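Long-range contacts in PKS (PDB 4OQJ), which probably works as a ketosynthase of the oxazolomycin assembly line, condensing carrier-bound acyl and extender units to lengthen the polyketide chain: residues 22-27 / 266-271; 191-196 / 369-374; 286-291 / 440-445; 476-481 / 512-517; 482-487 / 693-698. All blocks are in the same frame, centred on the assembly; numbering follows the deposited sequence. Where two conformers were deposited one is given.

In the fold
Contacts 1, 2 and 3 belong to the ketosynthase core, and contacts 4 and 5 to the region joined to its side. Contact 2 holds the probable active site, with C193 and H371. It touches contact 3 through S194 OG and T441 O, 2.8 Å apart, and both meet the second subunit. Contacts 1 and 3 lie in the same large sheet, where strands 23-31 and 280-289 are neighbours; their centres are 24 Å apart. Contacts 4 and 5 share helix 474-490, with centres only 10 Å apart. The nearest atoms of contacts 2 and 4 remain about 24 Å apart, whereas those of contacts 1 and 5 approach to about 6 Å.

Contact 1: 22-27 / 266-271; sequences DIAVIG and KRLSDA
A24 and K266 form an antiparallel hydrogen-bonded pair in which the backbone of each residue serves the other. A24 N donates to K266 O at 2.7 Å, and K266 N returns a bond to A24 O at 3.0 Å. Both side chains point to one face of the sheet. There CB of A24 rests 3.7 Å from CB of A271, and CD1 of I26 touches CB of K266 at 4.1 Å. The lysine starts with CG anti to the backbone N (chi1 -178°) and then bends at chi3, carrying NZ away from the pair to salt bridges with D274 and D276. The strands are neighbours in the central sheet of the thiolase-type ketosynthase fold, and strand 259-267 gives way here to helix 268-274. L268, the first residue of that helix, continues the pairing past the last bridge: its N donates to D22 O at 2.9 Å. Its side chain spreads over the same strand, CD1 reaching CB of A24 at 3.9 Å and CD2 reaching CB of D22 at 4.0 Å. A water that accepts from S269 N at 3.0 Å also lies within bonding distance of D22 O, though it has other acceptors to choose from. On the other face of the sheet, I23 packs against C204, L207 and L208 of helix 195-209.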
# COMPACT_ATOMS: atom_id res chain seq x y z
N ASP A 22 -18.83 6.05 -6.10
CA ASP A 22 -19.26 5.89 -4.72
C ASP A 22 -19.00 4.46 -4.26
O ASP A 22 -19.29 3.51 -5.00
CB ASP A 22 -20.74 6.23 -4.55
CG ASP A 22 -21.02 7.73 -4.58
OD1 ASP A 22 -20.06 8.54 -4.52
OD2 ASP A 22 -22.21 8.10 -4.67
N ILE A 23 -18.46 4.31 -3.06
CA ILE A 23 -18.15 3.00 -2.48
C ILE A 23 -19.04 2.70 -1.29
O ILE A 23 -19.07 3.46 -0.32
CB ILE A 23 -16.68 2.91 -2.00
CG1 ILE A 23 -15.68 3.19 -3.13
CG2 ILE A 23 -16.40 1.55 -1.39
CD1 ILE A 23 -15.73 2.25 -4.29
N ALA A 24 -19.76 1.58 -1.33
CA ALA A 24 -20.55 1.15 -0.18
C ALA A 24 -19.70 0.47 0.88
O ALA A 24 -18.80 -0.31 0.57
CB ALA A 24 -21.65 0.21 -0.62
N VAL A 25 -19.99 0.77 2.15
CA VAL A 25 -19.52 -0.04 3.26
C VAL A 25 -20.57 -1.10 3.51
O VAL A 25 -21.67 -0.77 3.97
CB VAL A 25 -19.30 0.79 4.52
CG1 VAL A 25 -18.80 -0.09 5.65
CG2 VAL A 25 -18.31 1.92 4.23
N ILE A 26 -20.28 -2.37 3.21
CA ILE A 26 -21.30 -3.40 3.28
C ILE A 26 -21.14 -4.30 4.48
O ILE A 26 -21.97 -5.17 4.72
CB ILE A 26 -21.34 -4.27 2.03
CG1 ILE A 26 -20.00 -4.99 1.81
CG2 ILE A 26 -21.72 -3.42 0.81
CD1 ILE A 26 -20.09 -6.05 0.71
N GLY A 27 -20.07 -4.10 5.24
CA GLY A 27 -19.87 -4.85 6.47
C GLY A 27 -18.76 -4.19 7.26
O GLY A 27 -18.03 -3.37 6.73
N LYS A 266 -17.32 -2.17 -1.34
CA LYS A 266 -17.82 -2.62 -2.64
C LYS A 266 -18.38 -1.41 -3.37
O LYS A 266 -18.91 -0.51 -2.73
CB LYS A 266 -18.91 -3.68 -2.45
CG LYS A 266 -19.47 -4.27 -3.75
CD LYS A 266 -20.70 -5.14 -3.48
CE LYS A 266 -20.50 -6.57 -3.89
NZ LYS A 266 -21.74 -7.41 -3.75
N ARG A 267 -18.29 -1.37 -4.69
CA ARG A 267 -18.90 -0.26 -5.42
C ARG A 267 -20.34 -0.16 -5.00
O ARG A 267 -21.01 -1.17 -4.85
CB ARG A 267 -18.85 -0.46 -6.92
CG ARG A 267 -17.49 -0.40 -7.54
CD ARG A 267 -17.68 -0.42 -9.04
NE ARG A 267 -16.43 -0.53 -9.76
CZ ARG A 267 -15.91 0.43 -10.52
NH1 ARG A 267 -16.52 1.61 -10.67
NH2 ARG A 267 -14.75 0.21 -11.13
N LEU A 268 -20.82 1.05 -4.81
CA LEU A 268 -22.20 1.23 -4.35
C LEU A 268 -23.19 0.65 -5.33
O LEU A 268 -24.15 -0.01 -4.92
CB LEU A 268 -22.52 2.70 -4.12
CG LEU A 268 -23.97 3.00 -3.73
CD1 LEU A 268 -24.36 2.24 -2.47
CD2 LEU A 268 -24.18 4.51 -3.54
N SER A 269 -22.98 0.87 -6.62
CA SER A 269 -23.91 0.34 -7.62
C SER A 269 -23.97 -1.18 -7.54
O SER A 269 -25.06 -1.74 -7.60
CB SER A 269 -23.51 0.76 -9.03
OG SER A 269 -22.22 0.28 -9.36
N ASP A 270 -22.83 -1.85 -7.37
CA ASP A 270 -22.82 -3.31 -7.23
C ASP A 270 -23.55 -3.75 -5.98
O ASP A 270 -24.31 -4.72 -5.99
CB ASP A 270 -21.39 -3.87 -7.19
CG ASP A 270 -20.64 -3.69 -8.50
OD1 ASP A 270 -21.29 -3.47 -9.54
OD2 ASP A 270 -19.38 -3.77 -8.49
N ALA A 271 -23.30 -3.05 -4.87
CA ALA A 271 -23.89 -3.41 -3.60
C ALA A 271 -25.41 -3.39 -3.69
O ALA A 271 -26.09 -4.31 -3.23
CB ALA A 271 -23.41 -2.46 -2.50
O HOH W 1 -21.09 3.11 -7.45

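Contact 2: 191-196 / 369-374; sequences TACSTS and VGHLDT
The carbonyl oxygen of T374 is held by S196 and by a water. S196 OG donates to T374 O at 2.9 Å, in the carbonyl plane and on a lone pair, and S196 N adds a weak bond. The water donates to T374 O at 2.8 Å and accepts from S196 N, so it bridges the two segments; it also lies unusually close to C193 O. The hydroxyl is brought into position with OG beside its own backbone N (chi1 -73°). Further along, C193 places CB at the edge of the H371 ring, 3.9 Å from CE1 and in the ring plane, with SG lying obliquely 5.1 Å from the ring centroid. The ring is also held through ND1, which accepts from D373 N at 3.0 Å, 25° out of the ring plane, while NE2 bonds a glycerol molecule probably carried over from the crystallisation liquor. The segment TACSTS matches the nucleophile motif of ketosynthases, and the Val-Gly-His of 369-371 a histidine motif of the same site; C193 is therefore probably the acyl-accepting cysteine and H371 one of its partner histidines. A192 O, which accepts from both T195 N and T195 OG1 (2.7 Å to the hydroxyl), ties down the turn around the cysteine, and D170 of the second subunit bonds A192 N. The pair of segments sits where helix 195-209 begins and where the loop between helices 366-369 and 376-390 passes, with A219 of strand 214-221 packing against S196 and T374, and M378 of helix 376-390 against S196.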
# COMPACT_ATOMS: atom_id res chain seq x y z
N THR A 191 1.49 3.47 7.61
CA THR A 191 1.86 4.88 7.66
C THR A 191 1.67 5.40 9.08
O THR A 191 1.23 6.53 9.29
CB THR A 191 1.00 5.72 6.67
OG1 THR A 191 -0.38 5.61 7.03
CG2 THR A 191 1.18 5.22 5.24
N ALA A 192 1.99 4.57 10.05
CA ALA A 192 1.80 4.91 11.46
C ALA A 192 0.33 5.28 11.77
O ALA A 192 -0.57 4.55 11.39
CB ALA A 192 2.77 6.04 11.86
N CYS A 193 0.09 6.39 12.47
CA CYS A 193 -1.24 6.70 13.01
C CYS A 193 -2.33 6.84 11.95
O CYS A 193 -3.52 6.75 12.28
CB CYS A 193 -1.22 8.01 13.83
SG CYS A 193 0.33 8.38 14.60
N SER A 194 -1.95 7.07 10.70
CA SER A 194 -2.93 7.21 9.62
C SER A 194 -3.16 5.93 8.82
O SER A 194 -3.98 5.92 7.88
CB SER A 194 -2.49 8.33 8.67
OG SER A 194 -1.19 8.09 8.19
N THR A 195 -2.48 4.85 9.21
CA THR A 195 -2.57 3.57 8.50
C THR A 195 -3.99 3.17 8.10
O THR A 195 -4.22 2.74 6.97
CB THR A 195 -1.97 2.43 9.36
OG1 THR A 195 -0.55 2.63 9.49
CG2 THR A 195 -2.24 1.07 8.73
N SER A 196 -4.95 3.29 9.02
CA SER A 196 -6.31 2.84 8.75
C SER A 196 -6.94 3.47 7.54
O SER A 196 -7.54 2.77 6.73
CB SER A 196 -7.23 3.12 9.96
OG SER A 196 -6.97 2.24 11.03
N VAL A 369 -11.96 6.11 23.71
CA VAL A 369 -11.17 4.88 23.76
C VAL A 369 -9.66 5.10 23.69
O VAL A 369 -8.90 4.13 23.66
CB VAL A 369 -11.56 3.91 22.60
CG1 VAL A 369 -13.03 3.52 22.70
CG2 VAL A 369 -11.24 4.52 21.22
N GLY A 370 -9.24 6.36 23.69
CA GLY A 370 -7.84 6.70 23.49
C GLY A 370 -7.38 6.60 22.04
O GLY A 370 -8.17 6.46 21.12
N HIS A 371 -6.07 6.66 21.87
CA HIS A 371 -5.40 6.74 20.59
C HIS A 371 -4.98 5.34 20.18
O HIS A 371 -4.00 4.82 20.72
CB HIS A 371 -4.20 7.69 20.70
CG HIS A 371 -3.55 8.03 19.40
ND1 HIS A 371 -3.63 7.21 18.29
CD2 HIS A 371 -2.81 9.10 19.02
CE1 HIS A 371 -2.97 7.76 17.29
NE2 HIS A 371 -2.46 8.91 17.71
N LEU A 372 -5.70 4.73 19.23
CA LEU A 372 -5.44 3.35 18.83
C LEU A 372 -4.32 3.21 17.80
O LEU A 372 -4.17 2.16 17.16
CB LEU A 372 -6.73 2.71 18.29
CG LEU A 372 -7.59 1.97 19.32
CD1 LEU A 372 -7.79 2.77 20.54
CD2 LEU A 372 -8.94 1.59 18.74
N ASP A 373 -3.54 4.27 17.64
CA ASP A 373 -2.30 4.18 16.87
C ASP A 373 -2.60 3.72 15.43
O ASP A 373 -3.35 4.40 14.73
CB ASP A 373 -1.33 3.24 17.59
CG ASP A 373 0.09 3.36 17.08
OD1 ASP A 373 0.74 4.36 17.43
OD2 ASP A 373 0.54 2.45 16.36
N THR A 374 -2.07 2.59 14.98
CA THR A 374 -2.34 2.10 13.63
C THR A 374 -3.83 1.98 13.34
O THR A 374 -4.29 2.19 12.21
CB THR A 374 -1.66 0.72 13.43
OG1 THR A 374 -0.37 0.72 14.07
CG2 THR A 374 -1.50 0.38 11.96
O HOH W 2 -5.08 4.84 11.67

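Contact 3: 286-291 / 440-445; sequences AVNNDG and GTNAHV
N442 reaches across to two acceptors at once: its ND2 donates to D290 OD1 at 2.8 Å and to N288 OD1 at 3.0 Å. The aspartate oxygen lies in the plane of the N442 amide but is itself met from above the carboxylate plane, whereas the N288 oxygen is tilted from that amide. N288 can reach because its CG sits between the backbone N and the carbonyl carbon (chi1 72°), and the two amide planes stand 71° apart. A water donating to N442 OD1 and D290 OD2, 2.6 Å from each, links the other ends of these groups, and D290 OD2 also pairs with K294, a residue of the potassium site. N289 points to the opposite face with CG anti to the backbone N (chi1 -172°). Its OD1 takes the backbone N of G291 at 2.7 Å, an Asx turn, and its ND2 donates to T441 OG1 at 3.0 Å, which bonds S186 O of the second subunit. V287 CG1 packs on T441 CG2 at 3.7 Å. The backbones of strands 280-289 and 441-448 pair in a regular antiparallel ladder within the central sheet of the thiolase fold, ending at the dimer interface.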
# COMPACT_ATOMS: atom_id res chain seq x y z
N ALA A 286 -8.65 11.03 0.25
CA ALA A 286 -7.42 11.66 -0.20
C ALA A 286 -6.31 11.33 0.78
O ALA A 286 -6.55 11.16 1.98
CB ALA A 286 -7.60 13.16 -0.35
N VAL A 287 -5.10 11.21 0.25
CA VAL A 287 -3.90 10.98 1.03
C VAL A 287 -2.80 11.87 0.49
O VAL A 287 -2.65 11.99 -0.73
CB VAL A 287 -3.45 9.50 0.98
CG1 VAL A 287 -2.12 9.31 1.73
CG2 VAL A 287 -4.52 8.60 1.52
N ASN A 288 -2.05 12.51 1.38
CA ASN A 288 -0.88 13.26 0.98
C ASN A 288 0.20 13.12 2.05
O ASN A 288 0.04 12.36 3.02
CB ASN A 288 -1.25 14.74 0.72
CG ASN A 288 -1.57 15.52 1.98
OD1 ASN A 288 -1.34 15.05 3.08
ND2 ASN A 288 -2.08 16.74 1.82
N ASN A 289 1.32 13.81 1.86
CA ASN A 289 2.33 13.90 2.91
C ASN A 289 2.74 15.35 3.07
O ASN A 289 2.75 16.12 2.09
CB ASN A 289 3.55 13.02 2.60
CG ASN A 289 4.52 12.95 3.76
OD1 ASN A 289 5.34 13.86 3.97
ND2 ASN A 289 4.45 11.87 4.52
N ASP A 290 3.09 15.73 4.29
CA ASP A 290 3.54 17.09 4.59
C ASP A 290 4.79 17.50 3.82
O ASP A 290 5.01 18.69 3.55
CB ASP A 290 3.84 17.23 6.08
CG ASP A 290 2.61 17.09 6.94
OD1 ASP A 290 1.50 17.35 6.43
OD2 ASP A 290 2.75 16.73 8.12
N GLY A 291 5.63 16.52 3.49
CA GLY A 291 6.90 16.84 2.87
C GLY A 291 7.80 17.51 3.89
O GLY A 291 7.70 17.22 5.09
N GLY A 440 4.02 12.25 8.76
CA GLY A 440 3.37 13.26 7.97
C GLY A 440 2.46 12.80 6.85
O GLY A 440 2.06 13.61 6.02
N THR A 441 2.11 11.52 6.80
CA THR A 441 1.14 11.08 5.80
C THR A 441 -0.25 11.30 6.37
O THR A 441 -0.60 10.76 7.43
CB THR A 441 1.37 9.63 5.36
OG1 THR A 441 2.51 9.60 4.50
CG2 THR A 441 0.16 9.08 4.60
N ASN A 442 -1.03 12.12 5.66
CA ASN A 442 -2.36 12.54 6.06
C ASN A 442 -3.43 11.90 5.22
O ASN A 442 -3.23 11.70 4.04
CB ASN A 442 -2.49 14.05 5.93
CG ASN A 442 -1.37 14.80 6.62
OD1 ASN A 442 -1.11 14.57 7.79
ND2 ASN A 442 -0.70 15.70 5.89
N ALA A 443 -4.57 11.61 5.82
CA ALA A 443 -5.70 11.04 5.12
C ALA A 443 -7.00 11.69 5.58
O ALA A 443 -7.13 12.06 6.76
CB ALA A 443 -5.75 9.56 5.32
N HIS A 444 -7.95 11.82 4.66
CA HIS A 444 -9.29 12.31 4.99
C HIS A 444 -10.28 11.59 4.09
O HIS A 444 -10.04 11.41 2.90
CB HIS A 444 -9.39 13.82 4.81
CG HIS A 444 -10.65 14.44 5.35
ND1 HIS A 444 -10.82 14.77 6.68
CD2 HIS A 444 -11.80 14.79 4.72
CE1 HIS A 444 -12.01 15.32 6.84
NE2 HIS A 444 -12.62 15.36 5.67
N VAL A 445 -11.38 11.14 4.68
CA VAL A 445 -12.40 10.34 4.01
C VAL A 445 -13.76 11.03 4.16
O VAL A 445 -14.12 11.50 5.26
CB VAL A 445 -12.43 8.93 4.60
CG1 VAL A 445 -13.60 8.10 4.05
CG2 VAL A 445 -11.11 8.24 4.34
O HOH W 3 0.54 15.96 9.31

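Contact 4: 476-481 / 512-517; sequences ALDTAT and YRRALV
In the small alpha/beta domain beside the ketosynthase core, L477, D478 and T481 of helix 474-490 meet R514 of strand 512-518. The guanidinium takes D478 OD1 end-on with two nitrogens, NH1 at 3.1 Å and NH2 at 3.2 Å, both to the one oxygen. Carboxylate and guanidinium are nearly coplanar (7° apart), and the oxygen lies in the guanidinium plane. NH1 also donates to T481 OG1 at 2.9 Å. That hydroxyl in turn donates to L477 O at 2.7 Å, while T481 N reaches the same carbonyl from the opposite face. The helix lies over a three-stranded antiparallel sheet whose middle strand is 512-518, an arrangement consistent with the linker domain that follows the ketosynthase in modular synthases; the segment axes run 30° apart. L477 points from the helix toward the strand. Its CD2 stands over the centre of the R514 guanidinium, 4.1 Å above the plane, and its CD1 lies 3.6 Å from Y512 O. R514 bends at chi3 (-79°) to bring its head back toward the helix, and its NE is held by T538 of strand 536-539. CB of Y512 borders L477 CD2 at 4.2 Å.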
# COMPACT_ATOMS: atom_id res chain seq x y z
N ALA A 476 -19.41 -24.18 20.20
CA ALA A 476 -19.58 -23.01 19.34
C ALA A 476 -20.97 -23.03 18.68
O ALA A 476 -21.61 -21.98 18.55
CB ALA A 476 -18.47 -22.96 18.27
N LEU A 477 -21.42 -24.21 18.25
CA LEU A 477 -22.73 -24.35 17.61
C LEU A 477 -23.85 -23.95 18.58
O LEU A 477 -24.76 -23.19 18.21
CB LEU A 477 -22.93 -25.79 17.12
CG LEU A 477 -24.23 -26.08 16.36
CD1 LEU A 477 -24.27 -25.31 15.06
CD2 LEU A 477 -24.37 -27.58 16.11
N ASP A 478 -23.76 -24.42 19.82
CA ASP A 478 -24.75 -24.03 20.83
C ASP A 478 -24.75 -22.52 21.08
O ASP A 478 -25.82 -21.90 21.13
CB ASP A 478 -24.50 -24.78 22.14
CG ASP A 478 -24.93 -26.24 22.07
OD1 ASP A 478 -25.74 -26.59 21.18
OD2 ASP A 478 -24.45 -27.05 22.90
N THR A 479 -23.56 -21.92 21.21
CA THR A 479 -23.47 -20.49 21.44
C THR A 479 -24.04 -19.73 20.26
O THR A 479 -24.77 -18.76 20.43
CB THR A 479 -22.01 -20.03 21.68
OG1 THR A 479 -21.46 -20.71 22.81
CG2 THR A 479 -21.94 -18.53 21.92
N ALA A 480 -23.68 -20.15 19.04
CA ALA A 480 -24.17 -19.49 17.84
C ALA A 480 -25.70 -19.59 17.76
O ALA A 480 -26.36 -18.63 17.34
CB ALA A 480 -23.53 -20.10 16.59
N THR A 481 -26.24 -20.74 18.14
CA THR A 481 -27.69 -20.94 18.19
C THR A 481 -28.35 -19.97 19.19
O THR A 481 -29.35 -19.31 18.86
CB THR A 481 -28.03 -22.38 18.56
OG1 THR A 481 -27.41 -23.27 17.62
CG2 THR A 481 -29.57 -22.61 18.56
N TYR A 512 -20.01 -29.23 12.53
CA TYR A 512 -21.11 -29.41 13.47
C TYR A 512 -22.27 -28.54 13.02
O TYR A 512 -22.15 -27.31 13.00
CB TYR A 512 -20.66 -29.09 14.89
CG TYR A 512 -19.58 -30.05 15.32
CD1 TYR A 512 -18.24 -29.78 15.05
CD2 TYR A 512 -19.90 -31.26 15.93
CE1 TYR A 512 -17.25 -30.66 15.41
CE2 TYR A 512 -18.91 -32.15 16.30
CZ TYR A 512 -17.60 -31.85 16.03
OH TYR A 512 -16.61 -32.73 16.39
N ARG A 513 -23.37 -29.17 12.66
CA ARG A 513 -24.44 -28.49 11.95
C ARG A 513 -25.79 -28.56 12.65
O ARG A 513 -26.08 -29.50 13.41
CB ARG A 513 -24.57 -29.07 10.54
CG ARG A 513 -23.28 -28.96 9.75
CD ARG A 513 -23.45 -29.37 8.30
NE ARG A 513 -22.19 -29.26 7.56
CZ ARG A 513 -22.03 -29.60 6.28
NH1 ARG A 513 -23.04 -30.10 5.58
NH2 ARG A 513 -20.85 -29.44 5.69
N ARG A 514 -26.61 -27.56 12.36
CA ARG A 514 -27.95 -27.47 12.94
C ARG A 514 -28.87 -26.82 11.94
O ARG A 514 -28.44 -25.97 11.16
CB ARG A 514 -27.94 -26.68 14.24
CG ARG A 514 -29.29 -26.63 14.96
CD ARG A 514 -29.10 -26.18 16.38
NE ARG A 514 -28.61 -27.28 17.22
CZ ARG A 514 -27.84 -27.13 18.29
NH1 ARG A 514 -27.44 -25.93 18.67
NH2 ARG A 514 -27.47 -28.20 18.99
N ALA A 515 -30.13 -27.24 11.94
CA ALA A 515 -31.10 -26.63 11.03
C ALA A 515 -32.51 -26.69 11.58
O ALA A 515 -32.85 -27.54 12.41
CB ALA A 515 -31.04 -27.29 9.66
N LEU A 516 -33.32 -25.77 11.10
CA LEU A 516 -34.67 -25.58 11.61
C LEU A 516 -35.54 -25.02 10.51
O LEU A 516 -35.16 -24.05 9.87
CB LEU A 516 -34.68 -24.63 12.80
CG LEU A 516 -36.06 -24.12 13.21
CD1 LEU A 516 -36.82 -25.24 13.85
CD2 LEU A 516 -35.95 -22.92 14.14
N VAL A 517 -36.70 -25.61 10.30
CA VAL A 517 -37.69 -25.03 9.40
C VAL A 517 -38.60 -24.12 10.23
O VAL A 517 -39.22 -24.57 11.18
CB VAL A 517 -38.55 -26.11 8.70
CG1 VAL A 517 -39.57 -25.46 7.77
CG2 VAL A 517 -37.68 -27.10 7.93

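Contact 5: 482-487 / 693-698; sequences ADLARA and PLPTYP
P695 sets its ring against one side of the helix of D483 and A487, so that CG and CD meet A487 CB while CB meets D483 CB. CG lies 3.6 Å from A487 CB and equally close to the backbone oxygen of D483. CD is 3.7 Å from A487 CB. On the ring's remaining corner, CB faces D483 CB at 3.9 Å. The ring thus spans one helical turn, between residues four apart. L484, one step round the helix, holds CG anti to the backbone N (chi1 180°), which directs CD1 toward the loop, where L694 CD2 stands 4.4 Å away; L503 of helix 496-505 packs against both leucines. No direct hydrogen bond crosses the contact. Instead D483, with CG beside its backbone N (chi1 -71°), turns its two oxygens to different tasks. OD1 receives R486 NH1 at 2.9 Å, in a salt bridge along the helix surface. OD2 accepts from two waters, both of which also donate to T696 O, the nearer lying 2.7 Å from that carbonyl. A twin water bridge therefore joins the carboxylate to the loop backbone beside the proline. Beyond it, Y697 bonds E119 of helix 105-121 through its N and N472 through its OH. The loop sequence Leu-Pro-Thr-Tyr-Pro resembles the linker motif of modular polyketide synthases, whose extended chain typically runs back over the linker domain onto the ketosynthase.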
# COMPACT_ATOMS: atom_id res chain seq x y z
N ALA A 482 -27.80 -19.88 20.39
CA ALA A 482 -28.30 -18.93 21.39
C ALA A 482 -28.20 -17.49 20.89
O ALA A 482 -29.14 -16.71 21.02
CB ALA A 482 -27.56 -19.10 22.69
N ASP A 483 -27.05 -17.13 20.30
CA ASP A 483 -26.86 -15.79 19.74
C ASP A 483 -27.91 -15.45 18.68
O ASP A 483 -28.42 -14.34 18.64
CB ASP A 483 -25.47 -15.63 19.11
CG ASP A 483 -24.33 -15.60 20.14
OD1 ASP A 483 -24.60 -15.39 21.35
OD2 ASP A 483 -23.16 -15.76 19.72
N LEU A 484 -28.16 -16.39 17.76
CA LEU A 484 -29.12 -16.13 16.69
C LEU A 484 -30.51 -15.99 17.28
O LEU A 484 -31.28 -15.11 16.89
CB LEU A 484 -29.11 -17.26 15.65
CG LEU A 484 -30.10 -17.05 14.50
CD1 LEU A 484 -29.77 -15.79 13.72
CD2 LEU A 484 -30.15 -18.26 13.56
N ALA A 485 -30.84 -16.88 18.21
CA ALA A 485 -32.12 -16.83 18.92
C ALA A 485 -32.33 -15.46 19.52
O ALA A 485 -33.37 -14.83 19.32
CB ALA A 485 -32.17 -17.88 19.99
N ARG A 486 -31.31 -14.99 20.25
CA ARG A 486 -31.34 -13.70 20.90
C ARG A 486 -31.51 -12.59 19.88
O ARG A 486 -32.32 -11.69 20.07
CB ARG A 486 -30.05 -13.48 21.71
CG ARG A 486 -30.04 -12.23 22.59
CD ARG A 486 -28.77 -12.13 23.46
NE ARG A 486 -28.38 -13.42 24.04
CZ ARG A 486 -27.32 -14.14 23.67
NH1 ARG A 486 -26.50 -13.71 22.72
NH2 ARG A 486 -27.08 -15.30 24.27
N ALA A 487 -30.74 -12.64 18.80
CA ALA A 487 -30.83 -11.58 17.80
C ALA A 487 -32.23 -11.57 17.15
O ALA A 487 -32.77 -10.52 16.78
CB ALA A 487 -29.74 -11.75 16.73
N PRO A 693 -26.98 -7.96 8.59
CA PRO A 693 -26.14 -8.24 9.76
C PRO A 693 -26.77 -9.24 10.73
O PRO A 693 -27.88 -9.02 11.19
CB PRO A 693 -26.00 -6.86 10.43
CG PRO A 693 -26.28 -5.89 9.36
CD PRO A 693 -27.31 -6.53 8.48
N LEU A 694 -26.05 -10.32 11.02
CA LEU A 694 -26.47 -11.29 12.03
C LEU A 694 -25.28 -11.52 12.94
O LEU A 694 -24.18 -11.07 12.62
CB LEU A 694 -26.92 -12.59 11.39
CG LEU A 694 -28.13 -12.49 10.45
CD1 LEU A 694 -28.29 -13.78 9.68
CD2 LEU A 694 -29.39 -12.20 11.24
N PRO A 695 -25.47 -12.20 14.09
CA PRO A 695 -24.31 -12.35 14.98
C PRO A 695 -23.17 -13.09 14.29
O PRO A 695 -23.42 -13.86 13.36
CB PRO A 695 -24.87 -13.16 16.15
CG PRO A 695 -26.35 -12.82 16.17
CD PRO A 695 -26.73 -12.68 14.72
N THR A 696 -21.95 -12.83 14.75
CA THR A 696 -20.75 -13.36 14.13
C THR A 696 -20.24 -14.55 14.95
O THR A 696 -20.77 -14.84 16.02
CB THR A 696 -19.68 -12.25 13.99
OG1 THR A 696 -19.48 -11.56 15.24
CG2 THR A 696 -20.17 -11.24 12.98
N TYR A 697 -19.24 -15.25 14.42
CA TYR A 697 -18.81 -16.54 14.95
C TYR A 697 -18.33 -16.45 16.41
O TYR A 697 -17.62 -15.51 16.78
CB TYR A 697 -17.69 -17.12 14.07
CG TYR A 697 -17.39 -18.57 14.40
CD1 TYR A 697 -18.09 -19.59 13.78
CD2 TYR A 697 -16.42 -18.91 15.34
CE1 TYR A 697 -17.83 -20.92 14.09
CE2 TYR A 697 -16.15 -20.24 15.64
CZ TYR A 697 -16.87 -21.24 15.01
OH TYR A 697 -16.63 -22.58 15.31
N PRO A 698 -18.72 -17.44 17.25
CA PRO A 698 -18.27 -17.44 18.65
C PRO A 698 -16.90 -18.11 18.79
O PRO A 698 -16.79 -19.25 19.24
CB PRO A 698 -19.36 -18.22 19.37
CG PRO A 698 -19.86 -19.18 18.34
CD PRO A 698 -19.76 -18.46 17.02
O HOH W 4 -22.99 -16.25 16.79
O HOH W 5 -20.53 -14.17 18.68